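Local coordinates for protein redox-sensing transcriptional repressor Rex (Thermoanaerobacter ethanolicus, PDB 3WGG) that binds DNA and NAD(H) as a homodimeric transcriptional repressor, probably adjusting transcription to the cellular NADH/NAD(+) redox state, at residues N86-G91 with N145-G150; E136-F141 with D164-A169. All blocks are in the same frame, centred on the assembly; numbering follows the deposited sequence.

How the contacts relate
Both contacts belong to the Rossmann-type nucleotide-binding domain, with centres about 10 Å apart. Contact 1 pairs two parallel strands of the central sheet, and just over half of its touching residues are buried; contact 2 joins two helices over one side of that sheet, with two of seven buried. The chemistry changes accordingly: mostly main-chain hydrogen bonds, with an aspartate and an asparagine side chain joining at the strand start, and isoleucine packing in contact 1; an arginine-glutamate salt bridge above a thin apolar layer in contact 2. The layers meet where I88 and I90 touch V138, and where F141 packs on I88 and I147. Helix 138-144 leads into strand 149-152 and then helix 159-168.

Contact 1 of 2, residues N86-G91 with N145-G150; sequences NTIIIG and NKIDIG. With 8NA (alpha-Diphosphopyridine nucleotide), chain C.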
loop_
_atom_site.group_PDB
_atom_site.type_symbol
_atom_site.label_atom_id
_atom_site.label_comp_id
_atom_site.label_asym_id
_atom_site.label_seq_id
_atom_site.Cartn_x
_atom_site.Cartn_y
_atom_site.Cartn_z
ATOM N N ASN A 86 -13.593 -16.035 -2.199
ATOM C CA ASN A 86 -13.821 -15.945 -3.626
ATOM C C ASN A 86 -13.796 -14.487 -4.019
ATOM O O ASN A 86 -14.524 -13.705 -3.452
ATOM C CB ASN A 86 -15.153 -16.602 -4.024
ATOM C CG ASN A 86 -15.142 -18.102 -3.794
ATOM O OD1 ASN A 86 -14.135 -18.793 -4.058
ATOM N ND2 ASN A 86 -16.260 -18.619 -3.284
ATOM N N THR A 87 -12.949 -14.132 -4.980
ATOM C CA THR A 87 -12.872 -12.731 -5.389
ATOM C C THR A 87 -13.294 -12.532 -6.823
ATOM O O THR A 87 -13.243 -13.449 -7.662
ATOM C CB THR A 87 -11.445 -12.166 -5.223
ATOM O OG1 THR A 87 -10.581 -12.796 -6.177
ATOM C CG2 THR A 87 -10.916 -12.499 -3.843
ATOM N N ILE A 88 -13.725 -11.311 -7.091
ATOM C CA ILE A 88 -13.765 -10.831 -8.436
ATOM C C ILE A 88 -13.064 -9.468 -8.552
ATOM O O ILE A 88 -12.933 -8.719 -7.577
ATOM C CB ILE A 88 -15.217 -10.675 -8.896
ATOM C CG1 ILE A 88 -15.932 -9.672 -7.993
ATOM C CG2 ILE A 88 -15.907 -12.027 -8.961
ATOM C CD1 ILE A 88 -17.419 -9.490 -8.436
ATOM N N ILE A 89 -12.672 -9.138 -9.763
ATOM C CA ILE A 89 -12.089 -7.822 -10.072
ATOM C C ILE A 89 -13.003 -7.094 -11.039
ATOM O O ILE A 89 -13.412 -7.647 -12.110
ATOM C CB ILE A 89 -10.697 -8.029 -10.740
ATOM C CG1 ILE A 89 -9.726 -8.662 -9.715
ATOM C CG2 ILE A 89 -10.122 -6.697 -11.343
ATOM C CD1 ILE A 89 -8.409 -9.182 -10.319
ATOM N N ILE A 90 -13.283 -5.824 -10.744
ATOM C CA ILE A 90 -14.032 -5.056 -11.725
ATOM C C ILE A 90 -13.052 -4.071 -12.329
ATOM O O ILE A 90 -12.436 -3.296 -11.600
ATOM C CB ILE A 90 -15.215 -4.295 -11.102
ATOM C CG1 ILE A 90 -15.878 -5.104 -9.983
ATOM C CG2 ILE A 90 -16.167 -3.837 -12.184
ATOM C CD1 ILE A 90 -16.546 -6.388 -10.408
ATOM N N GLY A 91 -12.927 -4.114 -13.654
ATOM C CA GLY A 91 -12.026 -3.294 -14.456
ATOM C C GLY A 91 -10.910 -4.200 -14.928
ATOM O O GLY A 91 -10.091 -4.655 -14.126
ATOM N N ASN A 145 -21.993 -17.565 -7.546
ATOM C CA ASN A 145 -20.631 -18.020 -7.263
ATOM C C ASN A 145 -20.160 -17.742 -5.837
ATOM O O ASN A 145 -18.969 -17.935 -5.506
ATOM C CB ASN A 145 -19.655 -17.454 -8.298
ATOM C CG ASN A 145 -19.981 -17.912 -9.713
ATOM O OD1 ASN A 145 -19.443 -18.911 -10.183
ATOM N ND2 ASN A 145 -20.874 -17.196 -10.388
ATOM N N LYS A 146 -21.068 -17.237 -5.005
ATOM C CA LYS A 146 -20.718 -16.935 -3.622
ATOM C C LYS A 146 -19.450 -16.078 -3.541
ATOM O O LYS A 146 -18.458 -16.485 -2.951
ATOM C CB LYS A 146 -20.481 -18.236 -2.875
ATOM C CG LYS A 146 -21.780 -18.925 -2.503
ATOM C CD LYS A 146 -21.536 -20.430 -2.346
ATOM C CE LYS A 146 -22.827 -21.179 -2.042
ATOM N NZ LYS A 146 -22.518 -22.617 -2.169
ATOM N N ILE A 147 -19.465 -14.904 -4.154
ATOM C CA ILE A 147 -18.264 -14.060 -4.143
ATOM C C ILE A 147 -18.163 -13.323 -2.813
ATOM O O ILE A 147 -19.136 -12.734 -2.325
ATOM C CB ILE A 147 -18.253 -13.107 -5.356
ATOM C CG1 ILE A 147 -18.402 -13.889 -6.668
ATOM C CG2 ILE A 147 -17.021 -12.230 -5.370
ATOM C CD1 ILE A 147 -17.371 -15.027 -6.877
ATOM N N ASP A 148 -16.991 -13.383 -2.202
ATOM C CA ASP A 148 -16.754 -12.736 -0.933
ATOM C C ASP A 148 -16.252 -11.310 -1.113
ATOM O O ASP A 148 -16.721 -10.400 -0.431
ATOM C CB ASP A 148 -15.769 -13.573 -0.091
ATOM C CG ASP A 148 -16.334 -14.958 0.225
ATOM O OD1 ASP A 148 -17.428 -15.016 0.847
ATOM O OD2 ASP A 148 -15.762 -15.975 -0.241
ATOM N N ILE A 149 -15.274 -11.123 -2.009
ATOM C CA ILE A 149 -14.578 -9.846 -2.111
ATOM C C ILE A 149 -14.684 -9.257 -3.499
ATOM O O ILE A 149 -14.461 -9.976 -4.484
ATOM C CB ILE A 149 -13.084 -9.997 -1.678
ATOM C CG1 ILE A 149 -13.012 -10.518 -0.241
ATOM C CG2 ILE A 149 -12.328 -8.648 -1.777
ATOM C CD1 ILE A 149 -11.656 -11.011 0.158
ATOM N N GLY A 150 -15.035 -7.975 -3.593
ATOM C CA GLY A 150 -14.983 -7.294 -4.893
ATOM C C GLY A 150 -13.810 -6.320 -4.916
ATOM O O GLY A 150 -13.650 -5.473 -4.028
HETATM P PA 8NA C . -7.560 1.644 -17.739
HETATM O O1A 8NA C . -8.219 2.698 -18.601
HETATM O O2A 8NA C . -6.336 0.890 -18.234
HETATM O O5B 8NA C . -8.704 0.620 -17.246
HETATM C C5B 8NA C . -9.957 1.011 -16.682
HETATM C C4B 8NA C . -10.906 -0.090 -17.135
HETATM O O4B 8NA C . -12.167 -0.047 -16.493
HETATM C C3B 8NA C . -11.186 0.020 -18.624
HETATM O O3B 8NA C . -10.897 -1.287 -19.139
HETATM C C2B 8NA C . -12.688 0.351 -18.687
HETATM O O2B 8NA C . -13.325 -0.303 -19.794
HETATM C C1B 8NA C . -13.189 -0.313 -17.436
HETATM N N9A 8NA C . -14.381 0.297 -16.856
HETATM C C8A 8NA C . -14.769 1.592 -16.851
HETATM N N7A 8NA C . -15.908 1.673 -16.117
HETATM C C5A 8NA C . -16.217 0.417 -15.703
HETATM C C6A 8NA C . -17.247 -0.145 -14.963
HETATM N N6A 8NA C . -18.247 0.617 -14.472
HETATM N N1A 8NA C . -17.250 -1.465 -14.741
HETATM C C2A 8NA C . -16.305 -2.286 -15.233
HETATM N N3A 8NA C . -15.324 -1.789 -15.975
HETATM C C4A 8NA C . -15.259 -0.451 -16.201
HETATM O O3 8NA C . -7.112 2.386 -16.347
HETATM P PN 8NA C . -6.132 1.645 -15.293
HETATM O O1N 8NA C . -4.712 1.989 -15.620
HETATM O O2N 8NA C . -6.464 0.168 -15.218
HETATM O O5D 8NA C . -6.459 2.415 -13.902
HETATM C C5D 8NA C . -7.680 2.276 -13.150
HETATM C C4D 8NA C . -7.705 3.273 -11.975
HETATM O O4D 8NA C . -6.357 3.524 -11.515
HETATM C C3D 8NA C . -8.255 4.645 -12.306
HETATM O O3D 8NA C . -8.875 5.195 -11.117
HETATM C C2D 8NA C . -7.017 5.474 -12.583
HETATM O O2D 8NA C . -7.352 6.787 -12.177
HETATM C C1D 8NA C . -5.900 4.865 -11.725
HETATM N N1N 8NA C . -5.725 5.457 -10.359
HETATM C C2N 8NA C . -4.972 6.603 -10.198
HETATM C C3N 8NA C . -4.756 7.201 -9.008
HETATM C C7N 8NA C . -3.949 8.428 -8.983
HETATM O O7N 8NA C . -3.682 9.022 -10.025
HETATM N N7N 8NA C . -3.498 8.830 -7.794
HETATM C C4N 8NA C . -5.314 6.598 -7.730
HETATM C C5N 8NA C . -6.078 5.314 -8.013
HETATM C C6N 8NA C . -6.243 4.815 -9.249
#
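N86 and T87 start the parallel pairing of strand 85-90 with 149-152 in the Rossmann-type sheet, T87 and I149 forming one bridge and I88 and G150 the next. The carbonyl of N86 is gripped twice: D148 N reaches N86 O at 2.8 Å and I149 N reaches the same oxygen at 3.1 Å, each donor tilted from the carbonyl plane. I149 O in turn accepts I88 N at 3.0 Å, nearly along the C=O axis, so I149 bonds the residues before and after T87. D148 also returns a side-chain bond, its OD2 accepting N86 N at 2.9 Å through the anti lone pair in an almost straight line (175°). N86 thus uses both its main-chain N and O on D148. Its side-chain amide adds another hold: ND2 gives a hydrogen bond of 3.1 Å to K146 O, which lies in the amide plane although the donor sits above the carbonyl plane. On the sheet face that carries I88, I147 CG2 packs on I88 CG2 at 3.8 Å, the two side chains crossing at about a right angle. I88 carries CG1 between its backbone N and carbonyl carbon (chi1 60°), which leaves CG2 beside the N, facing I147. T87 and I149 lie side by side on the other face. At the far end I90 CG2 meets the adenine atom C2A of the bound dinucleotide at 3.4 Å, where strand 85-90 leads through G91 into the predicted glycine-rich NAD(+) loop. Strand 110-117 borders 85-90 on the side away from 149-152; helix 138-144 covers I88 and I147, while V202 of the second subunit packs on I149.

Contact 2 of 2, residues E136-F141 with D164-A169; sequences ETVEDF and DRLVRA
R165 reaches across from helix 159-168 to E139, its NE donating to E139 OE2 at 2.8 Å in a salt bridge with a fairly straight N-H (165°). The oxygen lies near the guanidinium plane and offers its anti lone pair, while the carboxylate is turned 59° from that plane. Elsewhere on the rim, on the side turned away from NE, R165 NH2 donates to the main-chain O of E136 at 3.0 Å, coming from above that carbonyl's plane. V138 CG1 lies over one guanidinium face, 3.9 Å from R165 NH1. The bend at chi3 (71°) turns the arginine's end toward the turn before helix 138-144, where R165 NH1 also bonds V135 O. With an alanine here, the E139 carboxylate would probably lose its charged mate and be freer to turn, and the E136 carbonyl would lose this donor. E139 OE2 also lies over the arginine's aliphatic stem, 3.4 Å from R165 CG, and E139 CG comes 3.9 Å from A169 CB. E136 OE2 stays 4.4 Å from R165 NH2, well out of the guanidinium plane, so any attraction is probably through charge alone; E136 is a zinc ligand in a structure of this protein. Toward the protein interior V138 CG2 touches L166 CD2 at 4.1 Å. Further out, E136 N bonds D134 OD1 and T137 OG1 bonds D134 O, just ahead of the helix. The two helices flank one side of the Rossmann-type sheet, joined through strand 149-152 in an alpha-beta-alpha succession. L166 rests on I90 of strand 85-90 and V138 on F116 of strand 110-117, and I142 of helix 138-144 continues the seam against L166 and A169.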
loop_
_atom_site.group_PDB
_atom_site.type_symbol
_atom_site.label_atom_id
_atom_site.label_comp_id
_atom_site.label_asym_id
_atom_site.label_seq_id
_atom_site.Cartn_x
_atom_site.Cartn_y
_atom_site.Cartn_z
ATOM N N GLU A 136 -22.242 -6.303 -16.814
ATOM C CA GLU A 136 -23.707 -6.347 -16.764
ATOM C C GLU A 136 -24.170 -7.566 -15.963
ATOM O O GLU A 136 -25.112 -7.484 -15.173
ATOM C CB GLU A 136 -24.282 -6.375 -18.190
ATOM C CG GLU A 136 -25.765 -6.226 -18.238
ATOM C CD GLU A 136 -26.191 -5.009 -17.435
ATOM O OE1 GLU A 136 -25.529 -3.936 -17.544
ATOM O OE2 GLU A 136 -27.176 -5.143 -16.671
ATOM N N THR A 137 -23.435 -8.670 -16.106
ATOM C CA THR A 137 -23.771 -9.940 -15.469
ATOM C C THR A 137 -23.289 -10.047 -14.035
ATOM O O THR A 137 -23.492 -11.082 -13.408
ATOM C CB THR A 137 -23.199 -11.149 -16.253
ATOM O OG1 THR A 137 -21.752 -11.113 -16.242
ATOM C CG2 THR A 137 -23.708 -11.145 -17.720
ATOM N N VAL A 138 -22.661 -9.000 -13.497
ATOM C CA VAL A 138 -21.872 -9.205 -12.272
ATOM C C VAL A 138 -22.780 -9.553 -11.080
ATOM O O VAL A 138 -22.409 -10.355 -10.241
ATOM C CB VAL A 138 -20.977 -8.005 -11.921
ATOM C CG1 VAL A 138 -21.796 -6.876 -11.303
ATOM C CG2 VAL A 138 -19.869 -8.459 -10.964
ATOM N N GLU A 139 -23.971 -8.962 -11.024
ATOM C CA GLU A 139 -24.851 -9.181 -9.873
ATOM C C GLU A 139 -25.299 -10.632 -9.828
ATOM O O GLU A 139 -25.226 -11.289 -8.782
ATOM C CB GLU A 139 -26.037 -8.211 -9.832
ATOM C CG GLU A 139 -25.634 -6.832 -9.296
ATOM C CD GLU A 139 -26.816 -5.870 -9.065
ATOM O OE1 GLU A 139 -27.630 -6.072 -8.147
ATOM O OE2 GLU A 139 -26.872 -4.847 -9.764
ATOM N N ASP A 140 -25.704 -11.126 -10.989
ATOM C CA ASP A 140 -25.957 -12.539 -11.182
ATOM C C ASP A 140 -24.781 -13.433 -10.802
ATOM O O ASP A 140 -24.934 -14.392 -10.030
ATOM C CB ASP A 140 -26.443 -12.782 -12.611
ATOM C CG ASP A 140 -27.915 -12.373 -12.792
ATOM O OD1 ASP A 140 -28.558 -11.944 -11.793
ATOM O OD2 ASP A 140 -28.432 -12.477 -13.935
ATOM N N PHE A 141 -23.601 -13.092 -11.312
ATOM C CA PHE A 141 -22.404 -13.882 -11.067
ATOM C C PHE A 141 -22.091 -13.992 -9.575
ATOM O O PHE A 141 -21.652 -15.053 -9.126
ATOM C CB PHE A 141 -21.221 -13.293 -11.837
ATOM C CG PHE A 141 -19.984 -14.153 -11.811
ATOM C CD1 PHE A 141 -19.710 -15.017 -12.863
ATOM C CD2 PHE A 141 -19.112 -14.108 -10.730
ATOM C CE1 PHE A 141 -18.560 -15.811 -12.857
ATOM C CE2 PHE A 141 -17.968 -14.904 -10.706
ATOM C CZ PHE A 141 -17.679 -15.743 -11.774
ATOM N N ASP A 164 -22.374 0.020 -5.339
ATOM C CA ASP A 164 -23.749 -0.222 -4.862
ATOM C C ASP A 164 -24.234 -1.561 -5.407
ATOM O O ASP A 164 -24.778 -2.371 -4.671
ATOM C CB ASP A 164 -24.688 0.906 -5.309
ATOM C CG ASP A 164 -24.384 2.234 -4.618
ATOM O OD1 ASP A 164 -23.642 2.264 -3.603
ATOM O OD2 ASP A 164 -24.895 3.268 -5.086
ATOM N N ARG A 165 -24.010 -1.807 -6.693
ATOM C CA ARG A 165 -24.315 -3.115 -7.283
ATOM C C ARG A 165 -23.660 -4.302 -6.577
ATOM O O ARG A 165 -24.297 -5.333 -6.356
ATOM C CB ARG A 165 -23.935 -3.115 -8.756
ATOM C CG ARG A 165 -24.782 -2.200 -9.602
ATOM C CD ARG A 165 -24.496 -2.397 -11.081
ATOM N NE ARG A 165 -25.015 -3.683 -11.518
ATOM C CZ ARG A 165 -24.546 -4.408 -12.528
ATOM N NH1 ARG A 165 -23.498 -3.981 -13.229
ATOM N NH2 ARG A 165 -25.136 -5.578 -12.815
ATOM N N LEU A 166 -22.369 -4.205 -6.242
ATOM C CA LEU A 166 -21.741 -5.318 -5.538
ATOM C C LEU A 166 -22.393 -5.480 -4.175
ATOM O O LEU A 166 -22.600 -6.601 -3.672
ATOM C CB LEU A 166 -20.218 -5.121 -5.388
ATOM C CG LEU A 166 -19.413 -4.829 -6.660
ATOM C CD1 LEU A 166 -17.912 -4.520 -6.356
ATOM C CD2 LEU A 166 -19.565 -5.887 -7.776
ATOM N N VAL A 167 -22.697 -4.363 -3.535
ATOM C CA VAL A 167 -23.318 -4.463 -2.200
ATOM C C VAL A 167 -24.710 -5.125 -2.299
ATOM O O VAL A 167 -25.023 -6.034 -1.530
ATOM C CB VAL A 167 -23.353 -3.109 -1.487
ATOM C CG1 VAL A 167 -24.279 -3.147 -0.232
ATOM C CG2 VAL A 167 -21.922 -2.717 -1.078
ATOM N N ARG A 168 -25.500 -4.739 -3.302
ATOM C CA ARG A 168 -26.865 -5.320 -3.436
ATOM C C ARG A 168 -26.804 -6.832 -3.641
ATOM O O ARG A 168 -27.660 -7.597 -3.129
ATOM C CB ARG A 168 -27.599 -4.705 -4.621
ATOM C CG ARG A 168 -28.090 -3.247 -4.415
ATOM C CD ARG A 168 -29.228 -3.201 -3.365
ATOM N NE ARG A 168 -30.434 -3.907 -3.821
ATOM C CZ ARG A 168 -31.218 -3.528 -4.841
ATOM N NH1 ARG A 168 -32.306 -4.250 -5.154
ATOM N NH2 ARG A 168 -30.937 -2.438 -5.560
ATOM N N ALA A 169 -25.778 -7.267 -4.388
ATOM C CA ALA A 169 -25.669 -8.677 -4.736
ATOM C C ALA A 169 -25.108 -9.508 -3.600
ATOM O O ALA A 169 -24.956 -10.744 -3.723
ATOM C CB ALA A 169 -24.862 -8.854 -6.012
#